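Local coordinates for GTPase activator-like protein (Chaetomium thermophilum, PDB 5HIU), which probably acts as a GTPase activator when full-length, this chain being the N-terminal helical part of the tuberous sclerosis complex protein TSC2, at residues 115-128 / 182-194. Residues are numbered along the deposited sequence; the frame is centred on the assembly and turned at random.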
loop_
_atom_site.group_PDB
_atom_site.type_symbol
_atom_site.label_atom_id
_atom_site.label_comp_id
_atom_site.label_asym_id
_atom_site.label_seq_id
_atom_site.Cartn_x
_atom_site.Cartn_y
_atom_site.Cartn_z
ATOM N N PHE A 115 -1.242 -24.519 1.539
ATOM C CA PHE A 115 -1.264 -23.171 2.083
ATOM C C PHE A 115 -2.693 -22.604 2.239
ATOM O O PHE A 115 -2.976 -21.876 3.187
ATOM C CB PHE A 115 -0.387 -22.258 1.220
ATOM C CG PHE A 115 -0.211 -20.873 1.777
ATOM C CD1 PHE A 115 0.560 -20.658 2.905
ATOM C CD2 PHE A 115 -0.808 -19.784 1.160
ATOM C CE1 PHE A 115 0.739 -19.386 3.408
ATOM C CE2 PHE A 115 -0.626 -18.511 1.653
ATOM C CZ PHE A 115 0.142 -18.309 2.786
ATOM N N CYS A 116 -3.590 -22.928 1.321
ATOM C CA CYS A 116 -4.943 -22.395 1.381
ATOM C C CYS A 116 -5.564 -22.813 2.714
ATOM O O CYS A 116 -6.125 -21.988 3.432
ATOM C CB CYS A 116 -5.781 -22.831 0.175
ATOM S SG CYS A 116 -5.973 -24.623 -0.028
ATOM N N TYR A 117 -5.389 -24.079 3.080
ATOM C CA TYR A 117 -5.887 -24.584 4.344
ATOM C C TYR A 117 -5.281 -23.883 5.572
ATOM O O TYR A 117 -6.000 -23.564 6.534
ATOM C CB TYR A 117 -5.626 -26.084 4.413
ATOM C CG TYR A 117 -6.521 -26.913 3.508
ATOM C CD1 TYR A 117 -7.888 -26.991 3.745
ATOM C CD2 TYR A 117 -6.002 -27.637 2.443
ATOM C CE1 TYR A 117 -8.712 -27.740 2.943
ATOM C CE2 TYR A 117 -6.833 -28.412 1.631
ATOM C CZ TYR A 117 -8.185 -28.459 1.895
ATOM O OH TYR A 117 -9.036 -29.211 1.115
ATOM N N GLN A 118 -3.971 -23.641 5.546
ATOM C CA GLN A 118 -3.310 -22.945 6.650
ATOM C C GLN A 118 -3.884 -21.546 6.865
ATOM O O GLN A 118 -4.215 -21.174 7.987
ATOM C CB GLN A 118 -1.835 -22.771 6.371
ATOM C CG GLN A 118 -1.090 -24.033 6.097
ATOM C CD GLN A 118 0.365 -23.818 6.315
ATOM O OE1 GLN A 118 1.085 -23.502 5.385
ATOM N NE2 GLN A 118 0.796 -23.925 7.553
ATOM N N LEU A 119 -3.925 -20.787 5.769
ATOM C CA LEU A 119 -4.570 -19.482 5.646
ATOM C C LEU A 119 -5.922 -19.497 6.300
ATOM O O LEU A 119 -6.184 -18.712 7.202
ATOM C CB LEU A 119 -4.847 -19.226 4.168
ATOM C CG LEU A 119 -4.522 -17.978 3.353
ATOM C CD1 LEU A 119 -5.139 -16.714 3.926
ATOM C CD2 LEU A 119 -3.035 -17.775 3.193
ATOM N N VAL A 120 -6.783 -20.404 5.845
ATOM C CA VAL A 120 -8.149 -20.472 6.355
ATOM C C VAL A 120 -8.132 -20.864 7.850
ATOM O O VAL A 120 -8.848 -20.284 8.670
ATOM C CB VAL A 120 -9.009 -21.455 5.535
ATOM C CG1 VAL A 120 -10.327 -21.734 6.224
ATOM C CG2 VAL A 120 -9.253 -20.925 4.125
ATOM N N ALA A 121 -7.293 -21.828 8.205
ATOM C CA ALA A 121 -7.188 -22.217 9.590
ATOM C C ALA A 121 -6.860 -21.011 10.420
ATOM O O ALA A 121 -7.547 -20.714 11.410
ATOM C CB ALA A 121 -6.118 -23.271 9.777
ATOM N N LEU A 122 -5.816 -20.301 10.028
ATOM C CA LEU A 122 -5.388 -19.178 10.840
ATOM C C LEU A 122 -6.505 -18.133 10.915
ATOM O O LEU A 122 -6.847 -17.644 11.984
ATOM C CB LEU A 122 -4.106 -18.577 10.296
ATOM C CG LEU A 122 -3.513 -17.472 11.171
ATOM C CD1 LEU A 122 -3.273 -17.941 12.603
ATOM C CD2 LEU A 122 -2.210 -16.995 10.570
ATOM N N GLU A 123 -7.088 -17.833 9.764
ATOM C CA GLU A 123 -8.185 -16.904 9.673
ATOM C C GLU A 123 -9.298 -17.296 10.637
ATOM O O GLU A 123 -9.804 -16.438 11.360
ATOM C CB GLU A 123 -8.675 -16.862 8.228
ATOM C CG GLU A 123 -10.052 -16.275 7.998
ATOM C CD GLU A 123 -10.482 -16.445 6.551
ATOM O OE1 GLU A 123 -9.812 -15.850 5.692
ATOM O OE2 GLU A 123 -11.462 -17.186 6.276
ATOM N N GLN A 124 -9.658 -18.584 10.662
ATOM C CA GLN A 124 -10.710 -19.072 11.545
ATOM C C GLN A 124 -10.277 -19.124 12.979
ATOM O O GLN A 124 -11.075 -18.866 13.855
ATOM C CB GLN A 124 -11.182 -20.453 11.135
ATOM C CG GLN A 124 -11.874 -20.473 9.786
ATOM C CD GLN A 124 -13.076 -19.536 9.711
ATOM O OE1 GLN A 124 -13.991 -19.597 10.542
ATOM N NE2 GLN A 124 -13.079 -18.664 8.698
ATOM N N LEU A 125 -9.021 -19.469 13.229
ATOM C CA LEU A 125 -8.498 -19.492 14.592
ATOM C C LEU A 125 -8.601 -18.107 15.202
ATOM O O LEU A 125 -9.009 -17.948 16.356
ATOM C CB LEU A 125 -7.037 -19.958 14.615
ATOM C CG LEU A 125 -6.391 -20.123 15.992
ATOM C CD1 LEU A 125 -7.122 -21.205 16.764
ATOM C CD2 LEU A 125 -4.895 -20.430 15.942
ATOM N N THR A 126 -8.235 -17.103 14.417
ATOM C CA THR A 126 -8.197 -15.727 14.901
ATOM C C THR A 126 -9.543 -15.010 14.771
ATOM O O THR A 126 -9.701 -13.914 15.310
ATOM C CB THR A 126 -7.149 -14.909 14.132
ATOM O OG1 THR A 126 -7.484 -14.905 12.736
ATOM C CG2 THR A 126 -5.770 -15.505 14.301
ATOM N N ASN A 127 -10.499 -15.614 14.055
ATOM C CA ASN A 127 -11.786 -14.983 13.784
ATOM C C ASN A 127 -11.577 -13.761 12.899
ATOM O O ASN A 127 -12.034 -12.674 13.198
ATOM C CB ASN A 127 -12.474 -14.587 15.092
ATOM C CG ASN A 127 -13.822 -13.941 14.875
ATOM O OD1 ASN A 127 -14.538 -14.248 13.930
ATOM N ND2 ASN A 127 -14.179 -13.047 15.763
ATOM N N HIS A 128 -10.856 -13.958 11.809
ATOM C CA HIS A 128 -10.518 -12.883 10.870
ATOM C C HIS A 128 -9.679 -11.803 11.520
ATOM O O HIS A 128 -9.876 -10.634 11.287
ATOM C CB HIS A 128 -11.783 -12.320 10.209
ATOM C CG HIS A 128 -12.580 -13.369 9.513
ATOM N ND1 HIS A 128 -12.236 -13.850 8.270
ATOM C CD2 HIS A 128 -13.648 -14.101 9.920
ATOM C CE1 HIS A 128 -13.078 -14.805 7.922
ATOM N NE2 HIS A 128 -13.948 -14.977 8.906
ATOM N N LYS A 182 -5.636 -15.800 -5.434
ATOM C CA LYS A 182 -6.715 -15.806 -4.468
ATOM C C LYS A 182 -6.167 -15.926 -3.078
ATOM O O LYS A 182 -6.646 -15.240 -2.174
ATOM C CB LYS A 182 -7.699 -16.928 -4.773
ATOM C CG LYS A 182 -8.459 -16.685 -6.076
ATOM C CD LYS A 182 -8.837 -17.967 -6.783
ATOM C CE LYS A 182 -9.874 -17.696 -7.861
ATOM N NZ LYS A 182 -10.051 -18.841 -8.799
ATOM N N ASN A 183 -5.152 -16.780 -2.918
ATOM C CA ASN A 183 -4.472 -16.964 -1.630
ATOM C C ASN A 183 -3.875 -15.660 -1.126
ATOM O O ASN A 183 -4.027 -15.289 0.037
ATOM C CB ASN A 183 -3.343 -17.979 -1.760
ATOM C CG ASN A 183 -3.832 -19.405 -1.743
ATOM O OD1 ASN A 183 -5.004 -19.657 -1.555
ATOM N ND2 ASN A 183 -2.916 -20.355 -1.918
ATOM N N LEU A 184 -3.183 -14.985 -2.037
ATOM C CA LEU A 184 -2.530 -13.715 -1.771
ATOM C C LEU A 184 -3.552 -12.646 -1.348
ATOM O O LEU A 184 -3.357 -11.961 -0.366
ATOM C CB LEU A 184 -1.736 -13.297 -3.012
ATOM C CG LEU A 184 -0.924 -12.006 -2.938
ATOM C CD1 LEU A 184 0.157 -12.081 -1.874
ATOM C CD2 LEU A 184 -0.315 -11.664 -4.303
ATOM N N SER A 185 -4.666 -12.532 -2.053
ATOM C CA SER A 185 -5.687 -11.581 -1.621
ATOM C C SER A 185 -6.110 -11.839 -0.218
ATOM O O SER A 185 -6.209 -10.929 0.574
ATOM C CB SER A 185 -6.909 -11.678 -2.489
ATOM O OG SER A 185 -6.524 -11.392 -3.794
ATOM N N GLN A 186 -6.379 -13.099 0.079
ATOM C CA GLN A 186 -6.998 -13.444 1.321
ATOM C C GLN A 186 -6.047 -13.191 2.485
ATOM O O GLN A 186 -6.479 -12.784 3.580
ATOM C CB GLN A 186 -7.436 -14.887 1.297
ATOM C CG GLN A 186 -8.221 -15.238 2.538
ATOM C CD GLN A 186 -8.924 -16.555 2.432
ATOM O OE1 GLN A 186 -8.769 -17.276 1.451
ATOM N NE2 GLN A 186 -9.711 -16.881 3.447
ATOM N N LEU A 187 -4.756 -13.393 2.224
ATOM C CA LEU A 187 -3.733 -13.081 3.178
ATOM C C LEU A 187 -3.609 -11.563 3.427
ATOM O O LEU A 187 -3.526 -11.131 4.590
ATOM C CB LEU A 187 -2.396 -13.676 2.705
ATOM C CG LEU A 187 -1.150 -13.410 3.534
ATOM C CD1 LEU A 187 -1.245 -13.951 4.947
ATOM C CD2 LEU A 187 0.020 -14.049 2.826
ATOM N N PHE A 188 -3.584 -10.763 2.360
ATOM C CA PHE A 188 -3.596 -9.299 2.501
ATOM C C PHE A 188 -4.797 -8.895 3.357
ATOM O O PHE A 188 -4.664 -8.107 4.297
ATOM C CB PHE A 188 -3.754 -8.574 1.143
ATOM C CG PHE A 188 -2.487 -8.448 0.331
ATOM C CD1 PHE A 188 -1.369 -7.862 0.852
ATOM C CD2 PHE A 188 -2.460 -8.865 -0.999
ATOM C CE1 PHE A 188 -0.233 -7.720 0.094
ATOM C CE2 PHE A 188 -1.321 -8.735 -1.767
ATOM C CZ PHE A 188 -0.208 -8.169 -1.215
ATOM N N ALA A 189 -5.967 -9.428 3.034
ATOM C CA ALA A 189 -7.147 -9.146 3.865
ATOM C C ALA A 189 -6.835 -9.488 5.326
ATOM O O ALA A 189 -7.122 -8.702 6.206
ATOM C CB ALA A 189 -8.373 -9.917 3.386
ATOM N N LEU A 190 -6.198 -10.634 5.567
ATOM C CA LEU A 190 -5.898 -11.057 6.941
ATOM C C LEU A 190 -4.918 -10.141 7.625
ATOM O O LEU A 190 -5.027 -9.901 8.811
ATOM C CB LEU A 190 -5.349 -12.481 6.972
ATOM C CG LEU A 190 -5.226 -13.138 8.341
ATOM C CD1 LEU A 190 -6.585 -13.301 8.980
ATOM C CD2 LEU A 190 -4.567 -14.495 8.200
ATOM N N VAL A 191 -3.944 -9.653 6.877
ATOM C CA VAL A 191 -2.912 -8.783 7.434
ATOM C C VAL A 191 -3.552 -7.437 7.799
ATOM O O VAL A 191 -3.282 -6.876 8.855
ATOM C CB VAL A 191 -1.777 -8.544 6.427
ATOM C CG1 VAL A 191 -0.815 -7.518 6.952
ATOM C CG2 VAL A 191 -1.039 -9.820 6.117
ATOM N N LYS A 192 -4.392 -6.922 6.914
ATOM C CA LYS A 192 -5.170 -5.718 7.201
ATOM C C LYS A 192 -5.958 -5.864 8.526
ATOM O O LYS A 192 -5.933 -4.971 9.358
ATOM C CB LYS A 192 -6.102 -5.433 6.018
ATOM C CG LYS A 192 -6.868 -4.131 6.056
ATOM C CD LYS A 192 -8.033 -4.169 5.063
ATOM C CE LYS A 192 -9.083 -3.096 5.360
ATOM N NZ LYS A 192 -10.135 -3.017 4.310
ATOM N N ASP A 193 -6.617 -6.999 8.734
ATOM C CA ASP A 193 -7.477 -7.184 9.912
ATOM C C ASP A 193 -6.715 -7.389 11.221
ATOM O O ASP A 193 -7.171 -6.973 12.309
ATOM C CB ASP A 193 -8.398 -8.364 9.696
ATOM C CG ASP A 193 -9.380 -8.117 8.577
ATOM O OD1 ASP A 193 -9.454 -6.963 8.105
ATOM O OD2 ASP A 193 -10.080 -9.066 8.170
ATOM N N VAL A 194 -5.555 -8.030 11.120
ATOM C CA VAL A 194 -4.758 -8.274 12.291
ATOM C C VAL A 194 -4.219 -6.940 12.772
ATOM O O VAL A 194 -4.191 -6.681 13.956
ATOM C CB VAL A 194 -3.688 -9.331 12.010
ATOM C CG1 VAL A 194 -2.731 -9.450 13.182
ATOM C CG2 VAL A 194 -4.365 -10.680 11.783
#
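The carboxylate of E123 is approached by two side-chain amides: Q186 NE2 donates across the contact to OE1, in a bond modelled so short that its length is doubtful, and Q124 NE2 of its own helix, long at 3.3 Å, reaches the anti lone pair of OE2. Helices 115-126 and 179-198 run side by side in an all-helical α-solenoid, nearly parallel at 20° with segment axes 10.4 Å apart, while helix 139-163, which links them in sequence, packs on L122 and L187. Q186 stands extended with CG anti to its backbone N (chi1 -174°), which carries its amide out to E123 and lays its CG 3.7 Å from L119 CD1. Deeper in, L119 CD2 lies against L187 CB. The L122 and L190 side chains cross at about a right angle and touch through their CD2 methyls, whereas L190 CD1 sits 4.0 Å from E123 CA and also near T126 OG1. A Schellman motif with N127 at positive phi ends helix 115-126, H128 N bonding to E123 O at 2.7 Å; the chain then brings H128 O to 3.1 Å from D193 CB. Towards the N-terminal ends, N183 holds ND2 in the plane of the F115 ring, at its edge, 3.8 Å from CD2.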